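7beta-hydroxysteroid dehydrogenase (Collinsella aerofaciens, PDB 5FYD) catalyses the NADPH-dependent reduction of the 7-oxo group of 7-oxolithocholate to give ursodeoxycholate, and belongs to the short-chain dehydrogenase/reductase family. Local coordinates at residues I163-M166 against T167-V170; C172-E175 against G176-V179; V218-A221 against F222-G226. All blocks are in the same frame, centred on the assembly; numbering follows the deposited sequence.

Contact 1. Residues I163-M166 against T167-V170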
ATOM      1  N   ILE A 163     -11.230   0.533  19.610  1.00  9.59           N
ATOM      2  CA  ILE A 163     -12.185  -0.447  19.075  1.00  9.55           C
ATOM      3  C   ILE A 163     -12.064  -1.768  19.842  1.00  9.41           C
ATOM      4  O   ILE A 163     -13.074  -2.368  20.217  1.00  9.86           O
ATOM      5  CB  ILE A 163     -11.967  -0.686  17.565  1.00  9.60           C
ATOM      6  CG1 ILE A 163     -12.332   0.587  16.785  1.00  9.70           C
ATOM      7  CG2 ILE A 163     -12.746  -1.905  17.082  1.00  9.72           C
ATOM      8  CD1 ILE A 163     -11.940   0.585  15.328  1.00  9.88           C
ATOM      9  N   LEU A 164     -10.825  -2.204  20.084  1.00  9.41           N
ATOM     10  CA  LEU A 164     -10.586  -3.461  20.799  1.00  9.34           C
ATOM     11  C   LEU A 164     -11.229  -3.420  22.194  1.00  9.24           C
ATOM     12  O   LEU A 164     -12.069  -4.261  22.546  1.00  8.96           O
ATOM     13  CB  LEU A 164      -9.092  -3.713  20.927  1.00  9.84           C
ATOM     14  CG  LEU A 164      -8.645  -4.925  21.737  1.00  9.97           C
ATOM     15  CD1 LEU A 164      -9.155  -6.263  21.220  1.00 10.54           C
ATOM     16  CD2 LEU A 164      -7.132  -4.900  21.789  1.00 10.94           C
ATOM     17  N   LYS A 165     -10.822  -2.449  22.981  1.00  9.37           N
ATOM     18  CA  LYS A 165     -11.274  -2.399  24.369  1.00  9.96           C
ATOM     19  C   LYS A 165     -12.771  -2.103  24.513  1.00 10.19           C
ATOM     20  O   LYS A 165     -13.428  -2.654  25.416  1.00  9.60           O
ATOM     21  CB  LYS A 165     -10.427  -1.436  25.197  1.00 10.27           C
ATOM     22  CG  LYS A 165      -8.952  -1.818  25.307  1.00 11.31           C
ATOM     23  CD  LYS A 165      -8.706  -3.125  26.035  1.00 11.87           C
ATOM     24  CE  LYS A 165      -7.459  -3.832  25.524  1.00 12.31           C
ATOM     25  NZ  LYS A 165      -7.398  -5.195  26.042  1.00 12.38           N
ATOM     26  N   MET A 166     -13.324  -1.254  23.643  1.00  9.95           N
ATOM     27  CA  MET A 166     -14.759  -1.009  23.663  1.00 10.02           C
ATOM     28  C   MET A 166     -15.507  -2.296  23.349  1.00  9.83           C
ATOM     29  O   MET A 166     -16.494  -2.620  23.991  1.00  9.56           O
ATOM     30  CB  MET A 166     -15.167   0.077  22.663  1.00 10.09           C
ATOM     31  CG  MET A 166     -16.631   0.508  22.828  1.00 10.94           C
ATOM     32  SD  MET A 166     -16.791   1.451  24.373  1.00 12.31           S
ATOM     33  CE  MET A 166     -18.533   1.342  24.708  1.00 12.23           C
ATOM     34  N   THR A 167     -15.051  -3.027  22.323  1.00  9.50           N
ATOM     35  CA  THR A 167     -15.761  -4.236  21.893  1.00  9.69           C
ATOM     36  C   THR A 167     -15.603  -5.354  22.915  1.00  9.89           C
ATOM     37  O   THR A 167     -16.555  -6.096  23.163  1.00 10.21           O
ATOM     38  CB  THR A 167     -15.346  -4.672  20.488  1.00  9.54           C
ATOM     39  OG1 THR A 167     -15.502  -3.568  19.595  1.00  9.83           O
ATOM     40  CG2 THR A 167     -16.213  -5.826  19.992  1.00  9.70           C
ATOM     41  N   GLU A 168     -14.430  -5.455  23.532  1.00  9.93           N
ATOM     42  CA  GLU A 168     -14.215  -6.442  24.600  1.00 10.27           C
ATOM     43  C   GLU A 168     -15.206  -6.220  25.728  1.00 10.39           C
ATOM     44  O   GLU A 168     -15.814  -7.164  26.211  1.00 10.68           O
ATOM     45  CB  GLU A 168     -12.784  -6.402  25.136  1.00 10.53           C
ATOM     46  CG  GLU A 168     -11.740  -6.952  24.165  1.00 10.45           C
ATOM     47  CD  GLU A 168     -10.326  -6.937  24.712  1.00 11.08           C
ATOM     48  OE1 GLU A 168      -9.968  -6.035  25.494  1.00 11.37           O
ATOM     49  OE2 GLU A 168      -9.531  -7.832  24.352  1.00 12.04           O
ATOM     50  N   ALA A 169     -15.374  -4.959  26.117  1.00 10.56           N
ATOM     51  CA  ALA A 169     -16.308  -4.599  27.195  1.00 10.41           C
ATOM     52  C   ALA A 169     -17.723  -5.013  26.854  1.00 11.09           C
ATOM     53  O   ALA A 169     -18.379  -5.697  27.650  1.00 11.01           O
ATOM     54  CB  ALA A 169     -16.244  -3.116  27.461  1.00 10.55           C
ATOM     55  N   VAL A 170     -18.161  -4.652  25.656  1.00 11.05           N
ATOM     56  CA  VAL A 170     -19.525  -4.938  25.196  1.00 11.88           C
ATOM     57  C   VAL A 170     -19.742  -6.441  25.000  1.00 12.40           C
ATOM     58  O   VAL A 170     -20.826  -6.957  25.309  1.00 13.30           O
ATOM     59  CB  VAL A 170     -19.880  -4.130  23.921  1.00 11.61           C
ATOM     60  CG1 VAL A 170     -21.227  -4.540  23.341  1.00 12.02           C
ATOM     61  CG2 VAL A 170     -19.879  -2.648  24.224  1.00 11.74           C
TER
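Lys165 and Glu168, three residues apart on the helix 154-173, form a salt bridge: NZ of Lys165 stands 2.8 Å from OE1 of Glu168, on the syn side of that oxygen and 16° out of the carboxylate plane. The two side chains run side by side in the same direction. Lys165 is bent at its second torsion (chi2 -64°), which lays CD and CE alongside the same oxygen, with CD 3.2 Å from OE1 of Glu168. The other carboxylate oxygen, OE2, is hydrogen-bonded to Ser230 and packs 3.5 Å from CD1 of Leu164, so the group is held at both oxygens. With an alanine at Glu168, the ammonium of Lys165 would probably lose its mate, the hydroxyl of Ser230 a partner, and CD1 of Leu164 its cover. On the face turned to the sheet, the carbonyl oxygen of Ile163 takes two donors from Thr167, its backbone N at 3.0 Å and OG1 at 2.8 Å, which arrive from opposite faces of the carbonyl plane. OG1 is also hydrogen-bonded to Asn140 of the strand 136-143, tying helix to sheet. CE of Met166 rests 4.2 Å from CG2 of Val170, a light apolar touch one turn on. Ile163 lies near Lys160, which probably lowers the pKa of the active-site tyrosine, as in relatives. Leu164 and Thr167 face the strand 179-186 through Val183, while Ile163, Met166, Thr167 and Val170 meet the helix 105-132 at Phe119, Leu120 and Phe123.

Contact 2. Residues C172-E175 against G176-V179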
ATOM      1  N   CYS A 172     -18.451  -8.810  26.773  1.00 13.64           N
ATOM      2  CA  CYS A 172     -18.726  -9.293  28.126  1.00 14.34           C
ATOM      3  C   CYS A 172     -20.137  -8.925  28.600  1.00 13.88           C
ATOM      4  O   CYS A 172     -20.874  -9.767  29.160  1.00 15.37           O
ATOM      5  CB  CYS A 172     -17.694  -8.725  29.070  1.00 14.74           C
ATOM      6  SG  CYS A 172     -17.770  -9.478  30.697  1.00 17.01           S
ATOM      7  N   GLU A 173     -20.521  -7.674  28.389  1.00 13.15           N
ATOM      8  CA  GLU A 173     -21.881  -7.218  28.718  1.00 13.73           C
ATOM      9  C   GLU A 173     -22.968  -8.074  28.070  1.00 14.65           C
ATOM     10  O   GLU A 173     -24.058  -8.219  28.642  1.00 15.19           O
ATOM     11  CB  GLU A 173     -22.092  -5.772  28.275  1.00 13.76           C
ATOM     12  CG  GLU A 173     -21.253  -4.750  29.007  1.00 13.36           C
ATOM     13  CD  GLU A 173     -21.199  -3.386  28.336  1.00 13.59           C
ATOM     14  OE1 GLU A 173     -22.018  -3.062  27.426  1.00 14.31           O
ATOM     15  OE2 GLU A 173     -20.309  -2.598  28.739  1.00 13.77           O
ATOM     16  N   CYS A 174     -22.700  -8.617  26.877  1.00 13.67           N
ATOM     17  CA  CYS A 174     -23.706  -9.353  26.127  1.00 14.58           C
ATOM     18  C   CYS A 174     -23.751 -10.844  26.443  1.00 15.64           C
ATOM     19  O   CYS A 174     -24.628 -11.531  25.930  1.00 16.05           O
ATOM     20  CB  CYS A 174     -23.516  -9.168  24.626  1.00 14.38           C
ATOM     21  SG  CYS A 174     -23.914  -7.510  24.074  1.00 14.29           S
ATOM     22  N   GLU A 175     -22.818 -11.344  27.247  1.00 16.93           N
ATOM     23  CA  GLU A 175     -22.833 -12.761  27.627  1.00 20.00           C
ATOM     24  C   GLU A 175     -24.116 -13.078  28.367  1.00 20.92           C
ATOM     25  O   GLU A 175     -24.491 -12.368  29.287  1.00 22.19           O
ATOM     26  CB  GLU A 175     -21.632 -13.127  28.505  1.00 22.06           C
ATOM     27  CG  GLU A 175     -20.336 -13.123  27.739  1.00 25.00           C
ATOM     28  CD  GLU A 175     -19.299 -14.067  28.330  1.00 28.44           C
ATOM     29  OE1 GLU A 175     -18.720 -13.713  29.371  1.00 30.86           O
ATOM     30  OE2 GLU A 175     -19.062 -15.142  27.740  1.00 32.16           O
ATOM     31  N   GLY A 176     -24.799 -14.126  27.935  1.00 20.89           N
ATOM     32  CA  GLY A 176     -26.072 -14.492  28.528  1.00 22.97           C
ATOM     33  C   GLY A 176     -27.239 -13.655  28.063  1.00 22.07           C
ATOM     34  O   GLY A 176     -28.315 -13.721  28.660  1.00 23.51           O
ATOM     35  N   THR A 177     -27.039 -12.852  27.019  1.00 19.77           N
ATOM     36  CA  THR A 177     -28.150 -12.243  26.268  1.00 18.40           C
ATOM     37  C   THR A 177     -28.213 -12.859  24.883  1.00 17.28           C
ATOM     38  O   THR A 177     -27.342 -13.630  24.492  1.00 18.11           O
ATOM     39  CB  THR A 177     -27.969 -10.716  26.121  1.00 18.35           C
ATOM     40  OG1 THR A 177     -26.958 -10.447  25.140  1.00 16.46           O
ATOM     41  CG2 THR A 177     -27.583 -10.081  27.431  1.00 18.88           C
ATOM     42  N   GLY A 178     -29.240 -12.477  24.126  1.00 16.37           N
ATOM     43  CA  GLY A 178     -29.399 -12.914  22.743  1.00 15.46           C
ATOM     44  C   GLY A 178     -28.533 -12.199  21.712  1.00 15.31           C
ATOM     45  O   GLY A 178     -28.644 -12.469  20.526  1.00 16.17           O
ATOM     46  N   VAL A 179     -27.695 -11.262  22.149  1.00 13.78           N
ATOM     47  CA  VAL A 179     -26.796 -10.558  21.249  1.00 13.36           C
ATOM     48  C   VAL A 179     -25.396 -11.144  21.432  1.00 12.40           C
ATOM     49  O   VAL A 179     -24.937 -11.289  22.564  1.00 12.51           O
ATOM     50  CB  VAL A 179     -26.793  -9.053  21.540  1.00 13.79           C
ATOM     51  CG1 VAL A 179     -26.020  -8.288  20.491  1.00 13.88           C
ATOM     52  CG2 VAL A 179     -28.225  -8.524  21.617  1.00 14.58           C
TER
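The carbonyl oxygen of Cys174 is gripped twice by Thr177: OG1 of Thr177 donates to O of Cys174 at 2.7 Å, and the backbone N of Thr177 donates to the same O at 3.0 Å. The amide bond closes a type II beta turn from Cys174 to Thr177. Neither donor lies straight out from the carbonyl; the hydroxyl is tilted 21° from its plane, and the amide stands 44° above it. The hydroxyl can reach because chi1 of Thr177 is 75°, placing OG1 between its own backbone N and carbonyl carbon and leaving the methyl CG2 3.6 Å from O of Cys174. OG1 then accepts a nearly straight bond from the backbone N of Val179, 3.2 Å away, an ST turn. One hydroxyl thus serves as donor backward and acceptor forward, linking the turn to the start of the strand 179-186. Gly176 fills the third position of the turn with a positive phi, a conformation that favours glycine; a beta-carbon there would clash with the carbonyl oxygen of Glu175. Beside these bonds SG of Cys174 packs against CB of Val179, 4.1 Å away, while CB of Cys174 comes within 3.3 Å of O of Val179. Both residues are buried against Met127 of the helix 105-132, and Val179 also touches Phe130. OD1 of Asp134 accepts from the backbone N of Gly178, a further bond to the loop. The chemistry is that of a tight connection between helix and strand in the Rossmann fold, in which one threonine side chain bonds both the carbonyl oxygen of Cys174 and the amide of Val179, while Cys174 and Val179 add an apolar contact.

Contact 3. Residues V218-A221 against F222-G226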
ATOM      1  N   VAL A 218     -12.295 -13.913   8.476  1.00 14.65           N
ATOM      2  CA  VAL A 218     -13.747 -13.922   8.654  1.00 14.81           C
ATOM      3  C   VAL A 218     -14.284 -15.290   9.073  1.00 14.80           C
ATOM      4  O   VAL A 218     -15.166 -15.380   9.928  1.00 13.66           O
ATOM      5  CB  VAL A 218     -14.446 -13.374   7.400  1.00 15.20           C
ATOM      6  CG1 VAL A 218     -15.946 -13.549   7.482  1.00 15.72           C
ATOM      7  CG2 VAL A 218     -14.104 -11.895   7.241  1.00 15.15           C
ATOM      8  N   ASP A 219     -13.752 -16.362   8.477  1.00 15.67           N
ATOM      9  CA  ASP A 219     -14.139 -17.702   8.887  1.00 17.12           C
ATOM     10  C   ASP A 219     -13.858 -17.948  10.377  1.00 14.80           C
ATOM     11  O   ASP A 219     -14.734 -18.443  11.098  1.00 14.41           O
ATOM     12  CB  ASP A 219     -13.458 -18.771   8.026  1.00 19.10           C
ATOM     13  CG  ASP A 219     -14.131 -18.940   6.666  1.00 23.57           C
ATOM     14  OD1 ASP A 219     -15.276 -18.463   6.485  1.00 25.18           O
ATOM     15  OD2 ASP A 219     -13.510 -19.567   5.781  1.00 27.11           O
ATOM     16  N   GLU A 220     -12.677 -17.557  10.846  1.00 13.74           N
ATOM     17  CA  GLU A 220     -12.362 -17.728  12.265  1.00 13.65           C
ATOM     18  C   GLU A 220     -13.288 -16.890  13.162  1.00 12.91           C
ATOM     19  O   GLU A 220     -13.790 -17.383  14.168  1.00 12.66           O
ATOM     20  CB  GLU A 220     -10.901 -17.396  12.561  1.00 14.14           C
ATOM     21  CG  GLU A 220     -10.566 -17.626  14.019  1.00 14.85           C
ATOM     22  CD  GLU A 220      -9.082 -17.512  14.341  1.00 15.61           C
ATOM     23  OE1 GLU A 220      -8.266 -17.148  13.472  1.00 16.66           O
ATOM     24  OE2 GLU A 220      -8.746 -17.785  15.498  1.00 15.47           O
ATOM     25  N   ALA A 221     -13.540 -15.636  12.779  1.00 12.81           N
ATOM     26  CA  ALA A 221     -14.463 -14.794  13.553  1.00 12.28           C
ATOM     27  C   ALA A 221     -15.864 -15.437  13.691  1.00 13.19           C
ATOM     28  O   ALA A 221     -16.456 -15.437  14.776  1.00 13.33           O
ATOM     29  CB  ALA A 221     -14.582 -13.414  12.918  1.00 12.48           C
ATOM     30  N   PHE A 222     -16.396 -15.982  12.609  1.00 12.91           N
ATOM     31  CA  PHE A 222     -17.722 -16.569  12.700  1.00 14.09           C
ATOM     32  C   PHE A 222     -17.716 -17.905  13.458  1.00 14.68           C
ATOM     33  O   PHE A 222     -18.683 -18.207  14.131  1.00 14.18           O
ATOM     34  CB  PHE A 222     -18.393 -16.692  11.342  1.00 13.92           C
ATOM     35  CG  PHE A 222     -19.054 -15.424  10.898  1.00 14.35           C
ATOM     36  CD1 PHE A 222     -20.315 -15.075  11.351  1.00 14.53           C
ATOM     37  CD2 PHE A 222     -18.382 -14.539  10.075  1.00 14.67           C
ATOM     38  CE1 PHE A 222     -20.913 -13.878  10.954  1.00 14.82           C
ATOM     39  CE2 PHE A 222     -18.976 -13.343   9.681  1.00 14.85           C
ATOM     40  CZ  PHE A 222     -20.251 -13.021  10.107  1.00 14.69           C
ATOM     41  N   GLU A 223     -16.632 -18.670  13.362  1.00 15.38           N
ATOM     42  CA  GLU A 223     -16.496 -19.912  14.143  1.00 17.20           C
ATOM     43  C   GLU A 223     -16.554 -19.635  15.644  1.00 15.73           C
ATOM     44  O   GLU A 223     -17.146 -20.403  16.381  1.00 15.87           O
ATOM     45  CB  GLU A 223     -15.218 -20.667  13.757  1.00 20.79           C
ATOM     46  CG  GLU A 223     -15.415 -21.438  12.450  1.00 25.72           C
ATOM     47  CD  GLU A 223     -14.169 -22.157  11.936  1.00 31.59           C
ATOM     48  OE1 GLU A 223     -13.186 -22.306  12.711  1.00 34.37           O
ATOM     49  OE2 GLU A 223     -14.181 -22.563  10.742  1.00 34.06           O
ATOM     50  N   LYS A 224     -16.005 -18.500  16.075  1.00 14.67           N
ATOM     51  CA  LYS A 224     -15.914 -18.158  17.501  1.00 14.75           C
ATOM     52  C   LYS A 224     -17.001 -17.206  18.022  1.00 13.96           C
ATOM     53  O   LYS A 224     -17.086 -16.958  19.226  1.00 13.28           O
ATOM     54  CB  LYS A 224     -14.506 -17.640  17.788  1.00 15.39           C
ATOM     55  CG  LYS A 224     -13.497 -18.776  17.604  1.00 16.22           C
ATOM     56  CD  LYS A 224     -12.063 -18.328  17.757  1.00 16.94           C
ATOM     57  CE  LYS A 224     -11.152 -19.542  17.674  1.00 18.32           C
ATOM     58  NZ  LYS A 224      -9.739 -19.146  17.544  1.00 18.38           N
ATOM     59  N   LEU A 225     -17.856 -16.714  17.124  1.00 13.78           N
ATOM     60  CA  LEU A 225     -18.919 -15.791  17.485  1.00 13.81           C
ATOM     61  C   LEU A 225     -19.878 -16.452  18.469  1.00 13.97           C
ATOM     62  O   LEU A 225     -20.376 -17.540  18.202  1.00 13.30           O
ATOM     63  CB  LEU A 225     -19.701 -15.354  16.239  1.00 13.45           C
ATOM     64  CG  LEU A 225     -20.835 -14.383  16.466  1.00 13.53           C
ATOM     65  CD1 LEU A 225     -20.398 -13.068  17.108  1.00 13.68           C
ATOM     66  CD2 LEU A 225     -21.572 -14.168  15.152  1.00 13.86           C
ATOM     67  N   GLY A 226     -20.108 -15.794  19.605  1.00 14.94           N
ATOM     68  CA  GLY A 226     -20.921 -16.355  20.678  1.00 15.40           C
ATOM     69  C   GLY A 226     -20.197 -17.340  21.574  1.00 16.59           C
ATOM     70  O   GLY A 226     -20.809 -17.850  22.495  1.00 16.81           O
TER
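The ring of Phe222 meets Val218 at its edge: CG1 of Val218 lies in the ring plane, 3.7 Å from CD2 of Phe222, and O of Val218 also sits near that plane, 3.3 Å from CD2. The two side chains run side by side in the same direction, towards the helix 19-30 and the sheet, where Phe222 meets the ring of Phe87 with planes about 30° apart and also touches Ile139. With CG1 of Val218 anti to its backbone N (chi1 172°), that methyl is turned to the ring. Across the helix, Glu220 and Lys224 pair one turn apart: NZ of Lys224 is 2.7 Å from OE2 of Glu220, on the anti lone pair of that oxygen. OE2 is shared in a second salt bridge with Lys238, and OE1 accepts from the backbone N of Gly234. Further along, N of Lys224 bonds to O of Glu220 at 3.1 Å, and weakly to O of Ala221. The helix 214-224 is two-sided: its apolar side packs on the sheet and on helix 19-30, where Val218 lies near Val20, an NADP(+)-binding residue, while two lysines probably stabilise the negative charge of Glu220.

Contacts 1 and 2 follow one another along the helix 154-173, the first on its body and the second where it gives way to the loop before the strand 179-186; contact 3, centred about 16 Å from each, belongs to the helix 214-224. Both helical contacts combine a buried apolar side with a lysine-glutamate salt bridge, whereas contact 2, further from the centre of the chain and more exposed, is held by a turn amide and a bridging hydroxyl, with no salt bridge. All three touch the strand 179-186 or run into it. Contact 1 lies near a lysine that probably tunes the active-site tyrosine, contact 3 near an NADP(+)-binding residue, and contact 2 away from both.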